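Long-range contacts in CRISPR-associated protein,CRISPR-associated endonuclease Cas9 (Corynebacterium diphtheriae, PDB 6JOO), which serves bacterial adaptive immunity as an RNA-guided endonuclease that, in its natural form, cuts both strands of target DNA with RuvC-like and HNH nuclease domains: residues Y6-D11 with L19-V24; S38-S43 with V646-R651; E822-T827 with T844-R849. One frame throughout, in Å; residues are numbered along the deposited sequence.

Interaction 1 of 3, residues Y6-D11 with L19-V24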
# COMPACT_ATOMS: atom_id res chain seq x y z
N TYR A 6 -34.21 17.97 7.24
CA TYR A 6 -33.59 17.92 5.93
C TYR A 6 -33.36 16.46 5.53
O TYR A 6 -33.43 15.55 6.36
CB TYR A 6 -32.28 18.70 5.91
CG TYR A 6 -31.19 18.10 6.75
CD1 TYR A 6 -31.14 18.32 8.13
CD2 TYR A 6 -30.19 17.32 6.18
CE1 TYR A 6 -30.14 17.77 8.90
CE2 TYR A 6 -29.18 16.77 6.95
CZ TYR A 6 -29.16 17.00 8.31
OH TYR A 6 -28.16 16.45 9.09
N HIS A 7 -33.06 16.27 4.25
CA HIS A 7 -32.71 14.98 3.68
C HIS A 7 -31.26 14.99 3.21
O HIS A 7 -30.67 16.05 2.98
CB HIS A 7 -33.65 14.62 2.51
CG HIS A 7 -35.07 14.35 2.92
ND1 HIS A 7 -35.42 14.04 4.21
CD2 HIS A 7 -36.21 14.35 2.20
CE1 HIS A 7 -36.73 13.85 4.27
NE2 HIS A 7 -37.23 14.04 3.07
N VAL A 8 -30.69 13.80 3.08
CA VAL A 8 -29.29 13.63 2.71
C VAL A 8 -29.22 12.72 1.49
O VAL A 8 -29.78 11.62 1.49
CB VAL A 8 -28.46 13.03 3.87
CG1 VAL A 8 -27.09 12.59 3.37
CG2 VAL A 8 -28.32 14.04 5.00
N GLY A 9 -28.52 13.18 0.46
CA GLY A 9 -28.28 12.35 -0.71
C GLY A 9 -26.80 12.07 -0.90
O GLY A 9 -25.99 13.00 -0.85
N ILE A 10 -26.43 10.81 -1.11
CA ILE A 10 -25.03 10.42 -1.25
C ILE A 10 -24.87 9.67 -2.58
O ILE A 10 -25.44 8.58 -2.75
CB ILE A 10 -24.55 9.56 -0.07
CG1 ILE A 10 -24.52 10.39 1.21
CG2 ILE A 10 -23.17 9.00 -0.35
CD1 ILE A 10 -24.00 9.65 2.43
N ASP A 11 -24.09 10.24 -3.50
CA ASP A 11 -23.75 9.63 -4.78
C ASP A 11 -22.31 9.12 -4.71
O ASP A 11 -21.39 9.90 -4.46
CB ASP A 11 -23.91 10.62 -5.93
CG ASP A 11 -23.26 10.14 -7.23
OD1 ASP A 11 -23.89 9.34 -7.96
OD2 ASP A 11 -22.12 10.56 -7.52
N LEU A 19 -22.00 14.53 -2.20
CA LEU A 19 -22.62 14.75 -0.90
C LEU A 19 -23.59 15.92 -0.98
O LEU A 19 -23.20 17.01 -1.43
CB LEU A 19 -21.57 15.01 0.18
CG LEU A 19 -20.62 13.84 0.46
CD1 LEU A 19 -19.53 14.27 1.42
CD2 LEU A 19 -21.37 12.64 1.00
N ALA A 20 -24.82 15.70 -0.55
CA ALA A 20 -25.86 16.72 -0.63
C ALA A 20 -26.77 16.63 0.59
O ALA A 20 -27.13 15.54 1.04
CB ALA A 20 -26.69 16.57 -1.91
N ALA A 21 -27.15 17.80 1.11
CA ALA A 21 -28.10 17.91 2.21
C ALA A 21 -28.95 19.14 1.97
O ALA A 21 -28.43 20.26 1.92
CB ALA A 21 -27.38 18.01 3.56
N ILE A 22 -30.26 18.94 1.80
CA ILE A 22 -31.19 20.01 1.46
C ILE A 22 -32.25 20.10 2.55
O ILE A 22 -32.87 19.09 2.90
CB ILE A 22 -31.85 19.77 0.09
CG1 ILE A 22 -30.79 19.69 -1.02
CG2 ILE A 22 -32.86 20.86 -0.22
CD1 ILE A 22 -30.33 18.28 -1.33
N GLU A 23 -32.45 21.31 3.08
CA GLU A 23 -33.48 21.52 4.09
C GLU A 23 -34.85 21.24 3.51
O GLU A 23 -35.19 21.71 2.42
CB GLU A 23 -33.41 22.95 4.62
CG GLU A 23 -34.39 23.24 5.75
CD GLU A 23 -34.27 24.65 6.29
OE1 GLU A 23 -33.41 25.41 5.78
OE2 GLU A 23 -35.02 25.00 7.22
N VAL A 24 -35.65 20.46 4.24
CA VAL A 24 -36.93 19.96 3.75
C VAL A 24 -38.04 20.54 4.60
O VAL A 24 -37.88 20.73 5.81
CB VAL A 24 -36.96 18.42 3.77
CG1 VAL A 24 -38.28 17.89 3.24
CG2 VAL A 24 -35.81 17.85 2.95
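Val-24 lays its CG2 methyl over one face of the His-7 imidazole in a CH-pi contact, with CG2 of Val-24 3.8 Å from the centroid of the His-7 ring and 21° off the ring normal. The methyl is shifted toward the rim; of the ring atoms, CG and CD2 lie nearest to it, and the two side chains cross at about a right angle. One residue back, Tyr-6 takes the crowded position, chi1 of 67° setting CG between the backbone N and the carbonyl carbon. The CD2 corner of its ring lies 3.9 Å from Ala-21 CB, while the hydroxyl leads off to the backbone oxygen of Gly-491. At the other end Ile-10 and Leu-19 lie side by side, pointing the same way, with Ile-10 CG1 3.9 Å from Leu-19 CD2.

Behind these side chains stand two reciprocal backbone pairs. His-7 N reaches Ile-22 O at 3.1 Å, and Ile-22 N reaches His-7 O at 3.1 Å. Gly-9 N binds Ala-20 O at 2.8 Å, and Ala-20 N returns to Gly-9 O at 3.0 Å. Between and beyond them Tyr-6/Glu-23, Val-8/Ala-21 and Ile-10/Leu-19 form the non-hydrogen-bonded pairs.

Further out, the face carrying Val-8, Ile-10, Leu-19 and Ala-21 packs on helix 470-490, where Trp-482 touches Val-8, Leu-19 and Ala-21. Ala-20 and Ile-22, on the other face, rest against helix 569-577. On its other side 6-11 pairs with strand 495-499, and side chains of 19-24 touch strand 30-40, so the hairpin sits inside the sheet. Both strands lie in the N-terminal part of the engineered construct. Antiparallel, 159° apart in direction, they are the hairpin of the RNase H-like fold, here in the RuvC domain.

Interaction 2 of 3, residues S38-S43 with V646-R651. With nucleotides of chain B.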
# COMPACT_ATOMS: atom_id res chain seq x y z
N SER A 38 -18.99 18.04 -3.98
CA SER A 38 -18.49 17.01 -4.89
C SER A 38 -17.07 16.68 -4.44
O SER A 38 -16.10 17.31 -4.88
CB SER A 38 -18.53 17.47 -6.34
OG SER A 38 -19.86 17.72 -6.77
N HIS A 39 -16.94 15.71 -3.55
CA HIS A 39 -15.65 15.37 -2.97
C HIS A 39 -14.88 14.44 -3.90
O HIS A 39 -15.40 13.40 -4.33
CB HIS A 39 -15.83 14.71 -1.60
CG HIS A 39 -14.55 14.50 -0.86
ND1 HIS A 39 -13.83 13.33 -0.93
CD2 HIS A 39 -13.86 15.32 -0.02
CE1 HIS A 39 -12.75 13.43 -0.17
NE2 HIS A 39 -12.75 14.63 0.39
N ILE A 40 -13.64 14.81 -4.21
CA ILE A 40 -12.77 14.03 -5.08
C ILE A 40 -11.69 13.37 -4.23
O ILE A 40 -11.15 13.99 -3.30
CB ILE A 40 -12.15 14.91 -6.18
CG1 ILE A 40 -13.22 15.80 -6.81
CG2 ILE A 40 -11.47 14.06 -7.23
CD1 ILE A 40 -14.23 15.07 -7.69
N HIS A 41 -11.37 12.12 -4.54
CA HIS A 41 -10.33 11.38 -3.84
C HIS A 41 -9.41 10.71 -4.85
O HIS A 41 -9.77 10.49 -6.01
CB HIS A 41 -10.91 10.34 -2.87
CG HIS A 41 -11.83 9.35 -3.52
ND1 HIS A 41 -11.37 8.21 -4.15
CD2 HIS A 41 -13.18 9.32 -3.64
CE1 HIS A 41 -12.40 7.53 -4.63
NE2 HIS A 41 -13.51 8.18 -4.33
N ASP A 42 -8.20 10.39 -4.39
CA ASP A 42 -7.16 9.77 -5.20
C ASP A 42 -7.27 8.25 -5.26
O ASP A 42 -6.35 7.59 -5.75
CB ASP A 42 -5.78 10.16 -4.67
CG ASP A 42 -5.61 9.85 -3.19
OD1 ASP A 42 -6.59 9.38 -2.57
OD2 ASP A 42 -4.50 10.06 -2.65
N SER A 43 -8.37 7.68 -4.75
CA SER A 43 -8.59 6.24 -4.68
C SER A 43 -7.48 5.53 -3.90
O SER A 43 -7.27 4.33 -4.07
CB SER A 43 -8.73 5.63 -6.08
OG SER A 43 -8.96 4.23 -6.01
N VAL A 646 -16.59 21.91 -4.98
CA VAL A 646 -15.75 20.80 -5.41
C VAL A 646 -14.46 20.88 -4.61
O VAL A 646 -13.73 21.87 -4.71
CB VAL A 646 -15.46 20.85 -6.92
CG1 VAL A 646 -14.72 19.60 -7.36
CG2 VAL A 646 -16.75 21.02 -7.71
N MSE A 647 -14.19 19.85 -3.81
CA MSE A 647 -13.02 19.87 -2.94
C MSE A 647 -12.39 18.49 -2.73
O MSE A 647 -12.98 17.46 -3.04
CB MSE A 647 -13.38 20.45 -1.58
CG MSE A 647 -14.23 19.53 -0.73
SE MSE A 647 -14.44 20.21 1.07
CE MSE A 647 -15.27 18.65 1.89
N SER A 648 -11.17 18.50 -2.18
CA SER A 648 -10.44 17.28 -1.86
C SER A 648 -9.58 17.55 -0.64
O SER A 648 -9.26 18.69 -0.32
CB SER A 648 -9.57 16.82 -3.04
OG SER A 648 -10.34 16.69 -4.22
N ASN A 649 -9.21 16.47 0.04
CA ASN A 649 -8.34 16.58 1.20
C ASN A 649 -6.89 16.76 0.76
O ASN A 649 -6.53 16.51 -0.39
CB ASN A 649 -8.48 15.35 2.09
CG ASN A 649 -9.87 15.19 2.65
OD1 ASN A 649 -10.77 15.98 2.35
ND2 ASN A 649 -10.07 14.16 3.47
N VAL A 650 -6.06 17.20 1.70
CA VAL A 650 -4.65 17.40 1.45
C VAL A 650 -3.86 16.57 2.44
O VAL A 650 -4.36 16.17 3.49
CB VAL A 650 -4.25 18.89 1.52
CG1 VAL A 650 -5.14 19.72 0.61
CG2 VAL A 650 -4.31 19.40 2.96
N ARG A 651 -2.61 16.29 2.08
CA ARG A 651 -1.72 15.44 2.86
C ARG A 651 -0.57 16.30 3.37
O ARG A 651 0.26 16.76 2.58
CB ARG A 651 -1.23 14.27 2.03
CG ARG A 651 -0.20 13.38 2.72
CD ARG A 651 0.46 12.47 1.70
NE ARG A 651 1.27 11.45 2.35
CZ ARG A 651 0.84 10.23 2.63
NH1 ARG A 651 -0.39 9.87 2.31
NH2 ARG A 651 1.65 9.36 3.23
P G B 77 -6.39 9.70 6.29
OP1 G B 77 -5.74 10.09 7.57
OP2 G B 77 -7.66 10.35 5.87
O5' G B 77 -5.38 9.89 5.07
C5' G B 77 -4.02 10.27 5.30
C4' G B 77 -3.70 11.64 4.74
O4' G B 77 -4.02 11.68 3.32
C3' G B 77 -4.44 12.82 5.38
O3' G B 77 -3.56 13.94 5.44
C2' G B 77 -5.54 13.11 4.37
O2' G B 77 -6.03 14.43 4.41
C1' G B 77 -4.83 12.81 3.06
N9 G B 77 -5.72 12.49 1.95
C8 G B 77 -6.82 11.67 1.95
N7 G B 77 -7.40 11.60 0.79
C5 G B 77 -6.63 12.42 -0.03
C6 G B 77 -6.77 12.74 -1.41
O6 G B 77 -7.63 12.35 -2.20
N1 G B 77 -5.77 13.61 -1.83
C2 G B 77 -4.76 14.11 -1.04
N2 G B 77 -3.89 14.94 -1.63
N3 G B 77 -4.63 13.82 0.24
C4 G B 77 -5.59 12.98 0.67
P U B 76 -2.35 6.83 3.60
OP1 U B 76 -2.78 7.63 2.43
OP2 U B 76 -1.07 7.15 4.28
O5' U B 76 -3.49 6.89 4.69
C5' U B 76 -4.77 6.32 4.45
C4' U B 76 -5.51 6.06 5.73
O4' U B 76 -4.83 5.03 6.49
C3' U B 76 -5.60 7.23 6.70
O3' U B 76 -6.65 8.12 6.35
C2' U B 76 -5.80 6.54 8.05
O2' U B 76 -7.16 6.19 8.26
C1' U B 76 -5.00 5.25 7.87
N1 U B 76 -3.67 5.31 8.51
C2 U B 76 -3.61 4.88 9.82
O2 U B 76 -4.59 4.48 10.42
N3 U B 76 -2.36 4.93 10.39
C4 U B 76 -1.19 5.36 9.79
O4 U B 76 -0.14 5.35 10.44
C5 U B 76 -1.35 5.79 8.43
C6 U B 76 -2.56 5.75 7.85
P C B 78 -2.76 14.26 6.80
OP1 C B 78 -1.31 14.01 6.57
OP2 C B 78 -3.44 13.56 7.91
O5' C B 78 -2.97 15.83 6.99
C5' C B 78 -4.23 16.43 6.76
C4' C B 78 -4.33 17.77 7.45
O4' C B 78 -5.56 18.42 7.07
C3' C B 78 -4.38 17.73 8.97
O3' C B 78 -3.08 17.64 9.52
C2' C B 78 -5.10 19.03 9.33
O2' C B 78 -4.17 20.09 9.45
C1' C B 78 -5.98 19.28 8.10
N1 C B 78 -7.42 19.07 8.36
C2 C B 78 -8.31 20.01 7.83
O2 C B 78 -7.83 20.94 7.16
N3 C B 78 -9.64 19.87 8.03
C4 C B 78 -10.09 18.85 8.76
N4 C B 78 -11.41 18.75 8.94
C5 C B 78 -9.21 17.88 9.33
C6 C B 78 -7.89 18.03 9.11
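Ile-40 N binds Met-647 O at 3.0 Å with a nearly straight N-H (168°), a backbone link where strand 30-40 runs parallel to strand 645-647. Its companion, from Met-647 N to Ser-38 O at 3.4 Å, is weak. At the end of the pairing Ile-40 CG1 meets Val-646 CG1 at 4.1 Å. On the face of Ser-38 and Val-646, the Ser-38 hydroxyl is engaged elsewhere, with Ala-571 N and Arg-567 O. On the other face the methyl CE of Met-647, a selenomethionine, only just reaches CD2 of His-39. Ser-648 adds a side-chain approach, its OG 3.0 Å from Ile-40 O.

Past Ile-40 and Ser-648 the backbones diverge, though the Asn-649 side chain still approaches His-39, and nucleotides of the guide RNA lie between the diverging chains. G77 of chain B spans the gap. Asp-42 N donates to O6 of G77 at 3.0 Å, and O2' of G77 donates to Val-650 O at 2.6 Å, so base and ribose are each held by a different segment. Arg-651, extended from CG to NE, brings NH1 to OP1 of U76 of chain B at 3.3 Å, the oxygen lying at the edge of the guanidinium.

Strand 30-40 belongs to the N-terminal part of this engineered construct and 646-651 to the C-terminal part; in this construct their pairing puts strand 645-647 at one margin of the RNase H-like RuvC sheet, leading to the bound guide RNA.

Interaction 3 of 3, residues E822-T827 with T844-R849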
# COMPACT_ATOMS: atom_id res chain seq x y z
N GLU A 822 -6.58 24.52 -3.19
CA GLU A 822 -7.50 25.24 -4.06
C GLU A 822 -7.09 26.71 -4.14
O GLU A 822 -6.86 27.35 -3.11
CB GLU A 822 -8.93 25.13 -3.55
CG GLU A 822 -9.93 26.07 -4.22
CD GLU A 822 -11.33 25.94 -3.65
OE1 GLU A 822 -11.57 25.00 -2.86
OE2 GLU A 822 -12.19 26.77 -4.00
N LEU A 823 -7.02 27.23 -5.36
CA LEU A 823 -6.69 28.63 -5.60
C LEU A 823 -7.86 29.33 -6.28
O LEU A 823 -8.59 28.73 -7.07
CB LEU A 823 -5.45 28.78 -6.47
CG LEU A 823 -4.16 28.11 -6.04
CD1 LEU A 823 -3.07 28.43 -7.05
CD2 LEU A 823 -3.76 28.57 -4.65
N VAL A 824 -8.00 30.62 -5.99
CA VAL A 824 -8.86 31.52 -6.74
C VAL A 824 -7.95 32.48 -7.50
O VAL A 824 -7.13 33.17 -6.88
CB VAL A 824 -9.84 32.28 -5.84
CG1 VAL A 824 -10.69 33.23 -6.65
CG2 VAL A 824 -10.72 31.30 -5.09
N VAL A 825 -8.07 32.50 -8.82
CA VAL A 825 -7.14 33.23 -9.69
C VAL A 825 -7.93 34.12 -10.64
O VAL A 825 -8.94 33.70 -11.22
CB VAL A 825 -6.25 32.26 -10.49
CG1 VAL A 825 -5.30 33.03 -11.39
CG2 VAL A 825 -5.48 31.33 -9.56
N ASP A 826 -7.45 35.36 -10.80
CA ASP A 826 -7.99 36.29 -11.79
C ASP A 826 -7.17 36.13 -13.06
O ASP A 826 -6.04 36.62 -13.17
CB ASP A 826 -7.94 37.72 -11.26
CG ASP A 826 -8.48 38.75 -12.25
OD1 ASP A 826 -9.14 38.35 -13.23
OD2 ASP A 826 -8.23 39.95 -12.04
N THR A 827 -7.73 35.42 -14.04
CA THR A 827 -7.04 35.08 -15.27
C THR A 827 -7.23 36.11 -16.38
O THR A 827 -6.91 35.82 -17.53
CB THR A 827 -7.51 33.71 -15.77
OG1 THR A 827 -8.85 33.81 -16.25
CG2 THR A 827 -7.47 32.69 -14.65
N THR A 844 -15.04 31.91 -18.08
CA THR A 844 -13.90 32.30 -17.25
C THR A 844 -13.72 31.32 -16.10
O THR A 844 -14.67 30.97 -15.40
CB THR A 844 -14.12 33.72 -16.72
OG1 THR A 844 -14.24 34.63 -17.82
CG2 THR A 844 -12.95 34.15 -15.85
N ILE A 845 -12.48 30.87 -15.91
CA ILE A 845 -12.13 29.90 -14.88
C ILE A 845 -11.33 30.62 -13.81
O ILE A 845 -10.17 30.99 -14.03
CB ILE A 845 -11.34 28.72 -15.46
CG1 ILE A 845 -12.04 28.17 -16.70
CG2 ILE A 845 -11.15 27.64 -14.41
CD1 ILE A 845 -11.22 27.15 -17.47
N ARG A 846 -11.94 30.83 -12.64
CA ARG A 846 -11.26 31.50 -11.55
C ARG A 846 -10.92 30.58 -10.39
O ARG A 846 -10.19 31.00 -9.49
CB ARG A 846 -12.10 32.69 -11.05
CG ARG A 846 -13.51 32.34 -10.63
CD ARG A 846 -14.35 33.60 -10.45
NE ARG A 846 -13.82 34.48 -9.40
CZ ARG A 846 -14.21 34.44 -8.13
NH1 ARG A 846 -13.68 35.27 -7.25
NH2 ARG A 846 -15.13 33.56 -7.74
N ARG A 847 -11.41 29.35 -10.38
CA ARG A 847 -11.10 28.38 -9.34
C ARG A 847 -10.18 27.31 -9.91
O ARG A 847 -10.57 26.56 -10.81
CB ARG A 847 -12.37 27.76 -8.76
CG ARG A 847 -13.27 28.75 -8.04
CD ARG A 847 -14.03 28.08 -6.90
NE ARG A 847 -15.14 28.91 -6.44
CZ ARG A 847 -15.06 29.79 -5.45
NH1 ARG A 847 -16.13 30.50 -5.11
NH2 ARG A 847 -13.92 29.97 -4.79
N TRP A 848 -8.96 27.23 -9.37
CA TRP A 848 -7.94 26.31 -9.86
C TRP A 848 -7.44 25.44 -8.72
O TRP A 848 -7.61 25.76 -7.54
CB TRP A 848 -6.76 27.06 -10.50
CG TRP A 848 -7.15 27.84 -11.71
CD1 TRP A 848 -7.74 29.07 -11.74
CD2 TRP A 848 -6.97 27.45 -13.08
NE1 TRP A 848 -7.95 29.47 -13.04
CE2 TRP A 848 -7.48 28.49 -13.88
CE3 TRP A 848 -6.43 26.32 -13.70
CZ2 TRP A 848 -7.47 28.44 -15.27
CZ3 TRP A 848 -6.42 26.27 -15.09
CH2 TRP A 848 -6.93 27.32 -15.86
N ARG A 849 -6.81 24.32 -9.09
CA ARG A 849 -6.28 23.34 -8.15
C ARG A 849 -4.80 23.13 -8.40
O ARG A 849 -4.34 23.08 -9.54
CB ARG A 849 -7.02 22.00 -8.28
CG ARG A 849 -6.52 20.92 -7.35
CD ARG A 849 -7.08 19.56 -7.73
NE ARG A 849 -6.88 19.27 -9.15
CZ ARG A 849 -7.87 19.05 -10.01
NH1 ARG A 849 -7.59 18.80 -11.28
NH2 ARG A 849 -9.13 19.08 -9.60
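Trp-848 crosses Val-825 at about a right angle and can be followed outward from its CB. CG stands anti to the carbonyl carbon (chi1 -63°), and beyond it CD1 comes to 3.7 Å from Val-825 CB. At the next atom, NE1, the CG2 methyl of Thr-827 lies 3.6 Å away. The same NE1 donates to Ile-845 O at 2.9 Å; it sits well above the carbonyl plane and its N-H is bent (138°). Ile-845 also sets its CG2 over one face of the indole, toward the rim, and the ring meets Trp-888 from outside the two segments.

The backbone fixes the stem: Trp-848 N reaches Leu-823 O at 2.8 Å, and Leu-823 N reaches Trp-848 O at 2.7 Å. Val-825 N continues the pairing to Arg-846 O at 2.7 Å. On the face of Val-824 and Arg-847, Val-824 CG1 also lies over a face of the Arg-846 guanidinium. The salt bridge from Arg-847 to Glu-822 is long, and the stronger partner of Glu-822 is Arg-906.

With helix 833-842 as the connection, 822-824 and 847-849 are adjacent antiparallel strands in the sheet of the Cas9 C-terminal domain.

Along the chain the three contacts come in series: interaction 1 closes before interaction 2 opens, and interaction 3 follows. Interactions 1 and 2 share one mixed sheet, since strands 16-24 and 30-40 are neighbours in it; their centres lie about 19 Å apart, and helix 470-490 touches both. Interaction 3 belongs to a separate antiparallel sheet in the C-terminal domain, with its centre about 27 Å from that of interaction 1 but about 17 Å from that of interaction 2, which it touches where Glu-822 packs near Val-646. The 646-651 segment thus lies where the RuvC sheet, the guide RNA and the C-terminal domain come together, bringing nuclease fold and RNA binding side by side.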